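Local structure of ribokinase (Cryptococcus neoformans var. grubii serotype A, 6CW5) at residues Leu192-Gly197 with Ile243-Gly248. The protein probably catalyses the magnesium- and ATP-dependent phosphorylation of D-ribose at O-5, giving D-ribose 5-phosphate. Numbering follows the deposited sequence.
Sequences LIVNEG and IICTLG
Leu192-Asn195 and Ile243-Thr246 run side by side as parallel strands, their axes 4.5 Å apart and 19° from parallel, in register from Leu192 opposite Ile243 to Asn195 opposite Thr246, in the central sheet of the PfkB-family (ribokinase) fold. Ile244 bonds both ways: its N reaches Leu192 O at 2.9 Å, and its O accepts Val194 N at 3.0 Å, both nearly straight. Val194 O then takes Thr246 N at 2.8 Å, with a more bent N-H...O angle of 153°.

Beta-branched Ile and Val suit both faces, since they favour extended backbone and fill the layers between sheet and helices. On one face Ile193 CG1 lies 4.3 Å from Ile244 CB, and both isoleucines pack against Phe287 of helix 279-292. On the other, Val194 CG2 rests against Cys245 CB, and Ile243 extends this apolar layer toward helix 220-233. The slim thiol of Cys245, with SG anti to the backbone N (chi1 -176°), fits against the strand-to-helix turn, 3.7 Å from Glu196 N.

The C-terminal ends of these strands carry the nucleotide site: Asn195, Thr246 and Gly248 bind ADP in a structure of this protein. Asn195 is also the N-cap of helix 196-205, its short amide letting OD1 accept Glu198 N. Gly248 has a positive phi, which glycine adopts readily. Glu196 CB meets Leu247 CD2 at 3.9 Å. Beta-branched Thr246 sets OG1 3.4 Å from Asn195 CB, with Val194 O a weak, unsettled hydrogen-bond partner.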
ATOM      1  N   LEU A 192       3.560  20.216   2.397  1.00 19.60           N
ATOM      2  CA  LEU A 192       2.126  19.979   2.278  1.00 18.20           C
ATOM      3  C   LEU A 192       1.526  21.125   1.474  1.00 22.98           C
ATOM      4  O   LEU A 192       1.751  22.291   1.807  1.00 22.62           O
ATOM      5  CB  LEU A 192       1.474  19.911   3.666  1.00 17.02           C
ATOM      6  CG  LEU A 192      -0.062  19.959   3.734  1.00 20.73           C
ATOM      7  CD1 LEU A 192      -0.644  18.607   3.247  1.00 17.69           C
ATOM      8  CD2 LEU A 192      -0.523  20.248   5.168  1.00 19.53           C
ATOM      9  N   ILE A 193       0.739  20.801   0.446  1.00 22.17           N
ATOM     10  CA  ILE A 193       0.015  21.802  -0.334  1.00 23.58           C
ATOM     11  C   ILE A 193      -1.474  21.581  -0.113  1.00 21.47           C
ATOM     12  O   ILE A 193      -2.007  20.515  -0.453  1.00 20.18           O
ATOM     13  CB  ILE A 193       0.342  21.731  -1.832  1.00 22.39           C
ATOM     14  CG1 ILE A 193       1.835  21.860  -2.075  1.00 27.88           C
ATOM     15  CG2 ILE A 193      -0.375  22.885  -2.565  1.00 25.65           C
ATOM     16  CD1 ILE A 193       2.168  21.916  -3.581  1.00 32.40           C
ATOM     17  N   VAL A 194      -2.147  22.594   0.429  1.00 18.91           N
ATOM     18  CA  VAL A 194      -3.586  22.558   0.699  1.00 16.83           C
ATOM     19  C   VAL A 194      -4.210  23.880   0.281  1.00 19.49           C
ATOM     20  O   VAL A 194      -3.522  24.891   0.148  1.00 24.90           O
ATOM     21  CB  VAL A 194      -3.884  22.323   2.201  1.00 19.65           C
ATOM     22  CG1 VAL A 194      -3.568  20.869   2.573  1.00 21.54           C
ATOM     23  CG2 VAL A 194      -3.076  23.318   3.103  1.00 18.92           C
ATOM     24  N   ASN A 195      -5.549  23.879   0.102  1.00 17.72           N
ATOM     25  CA  ASN A 195      -6.318  25.118   0.109  1.00 21.28           C
ATOM     26  C   ASN A 195      -6.880  25.324   1.513  1.00 22.06           C
ATOM     27  O   ASN A 195      -6.689  24.491   2.397  1.00 21.23           O
ATOM     28  CB  ASN A 195      -7.418  25.090  -0.971  1.00 25.21           C
ATOM     29  CG  ASN A 195      -8.404  23.930  -0.790  1.00 26.78           C
ATOM     30  OD1 ASN A 195      -8.782  23.604   0.328  1.00 24.61           O
ATOM     31  ND2 ASN A 195      -8.811  23.299  -1.896  1.00 24.96           N
ATOM     32  N   GLU A 196      -7.570  26.457   1.748  1.00 19.41           N
ATOM     33  CA  GLU A 196      -7.946  26.752   3.130  1.00 22.41           C
ATOM     34  C   GLU A 196      -8.920  25.720   3.696  1.00 26.54           C
ATOM     35  O   GLU A 196      -8.900  25.448   4.901  1.00 25.15           O
ATOM     36  CB  GLU A 196      -8.538  28.158   3.256  1.00 28.00           C
ATOM     37  CG  GLU A 196      -9.898  28.318   2.607  1.00 27.90           C
ATOM     38  CD  GLU A 196      -9.851  28.589   1.109  1.00 42.27           C
ATOM     39  OE1 GLU A 196      -8.797  28.382   0.468  1.00 32.89           O
ATOM     40  OE2 GLU A 196     -10.897  29.025   0.571  1.00 42.07           O
ATOM     41  N   GLY A 197      -9.772  25.126   2.862  1.00 25.04           N
ATOM     42  CA  GLY A 197     -10.681  24.113   3.384  1.00 24.51           C
ATOM     43  C   GLY A 197      -9.958  22.838   3.793  1.00 20.93           C
ATOM     44  O   GLY A 197     -10.317  22.201   4.792  1.00 20.12           O
ATOM     45  N   ILE A 243       4.516  24.284   4.641  1.00 20.61           N
ATOM     46  CA  ILE A 243       3.103  24.345   4.256  1.00 19.72           C
ATOM     47  C   ILE A 243       2.888  25.464   3.239  1.00 19.23           C
ATOM     48  O   ILE A 243       3.318  26.602   3.454  1.00 21.56           O
ATOM     49  CB  ILE A 243       2.180  24.556   5.474  1.00 24.76           C
ATOM     50  CG1 ILE A 243       2.287  23.362   6.437  1.00 28.70           C
ATOM     51  CG2 ILE A 243       0.723  24.754   5.013  1.00 23.21           C
ATOM     52  CD1 ILE A 243       1.929  23.675   7.902  1.00 26.18           C
ATOM     53  N   ILE A 244       2.217  25.128   2.136  1.00 23.67           N
ATOM     54  CA  ILE A 244       1.685  26.101   1.184  1.00 25.08           C
ATOM     55  C   ILE A 244       0.173  26.012   1.309  1.00 22.04           C
ATOM     56  O   ILE A 244      -0.389  24.925   1.142  1.00 23.35           O
ATOM     57  CB  ILE A 244       2.094  25.783  -0.264  1.00 31.00           C
ATOM     58  CG1 ILE A 244       3.620  25.729  -0.451  1.00 28.72           C
ATOM     59  CG2 ILE A 244       1.475  26.813  -1.210  1.00 33.99           C
ATOM     60  CD1 ILE A 244       4.326  27.002  -0.146  1.00 26.83           C
ATOM     61  N   CYS A 245      -0.485  27.118   1.632  1.00 25.47           N
ATOM     62  CA  CYS A 245      -1.948  27.138   1.686  1.00 24.73           C
ATOM     63  C   CYS A 245      -2.457  28.107   0.623  1.00 23.40           C
ATOM     64  O   CYS A 245      -2.249  29.321   0.733  1.00 28.31           O
ATOM     65  CB  CYS A 245      -2.458  27.535   3.080  1.00 22.29           C
ATOM     66  SG  CYS A 245      -4.268  27.442   3.171  1.00 24.97           S
ATOM     67  N   THR A 246      -3.102  27.579  -0.416  1.00 26.07           N
ATOM     68  CA  THR A 246      -3.690  28.443  -1.424  1.00 25.98           C
ATOM     69  C   THR A 246      -4.995  29.014  -0.884  1.00 35.06           C
ATOM     70  O   THR A 246      -5.741  28.332  -0.174  1.00 29.25           O
ATOM     71  CB  THR A 246      -3.921  27.682  -2.736  1.00 31.62           C
ATOM     72  OG1 THR A 246      -4.832  26.604  -2.515  1.00 30.79           O
ATOM     73  CG2 THR A 246      -2.606  27.082  -3.219  1.00 31.47           C
ATOM     74  N   LEU A 247      -5.238  30.294  -1.163  1.00 28.64           N
ATOM     75  CA  LEU A 247      -6.464  30.959  -0.747  1.00 28.94           C
ATOM     76  C   LEU A 247      -7.243  31.459  -1.958  1.00 33.83           C
ATOM     77  O   LEU A 247      -7.862  32.518  -1.900  1.00 41.25           O
ATOM     78  CB  LEU A 247      -6.172  32.117   0.212  1.00 27.23           C
ATOM     79  CG  LEU A 247      -5.232  31.895   1.414  1.00 30.74           C
ATOM     80  CD1 LEU A 247      -4.897  33.227   2.131  1.00 30.25           C
ATOM     81  CD2 LEU A 247      -5.802  30.868   2.402  1.00 29.53           C
ATOM     82  N   GLY A 248      -7.205  30.716  -3.065  1.00 47.72           N
ATOM     83  CA  GLY A 248      -7.965  31.102  -4.253  1.00 48.43           C
ATOM     84  C   GLY A 248      -7.497  32.441  -4.811  1.00 54.53           C
ATOM     85  O   GLY A 248      -6.298  32.736  -4.887  1.00 57.82           O
TER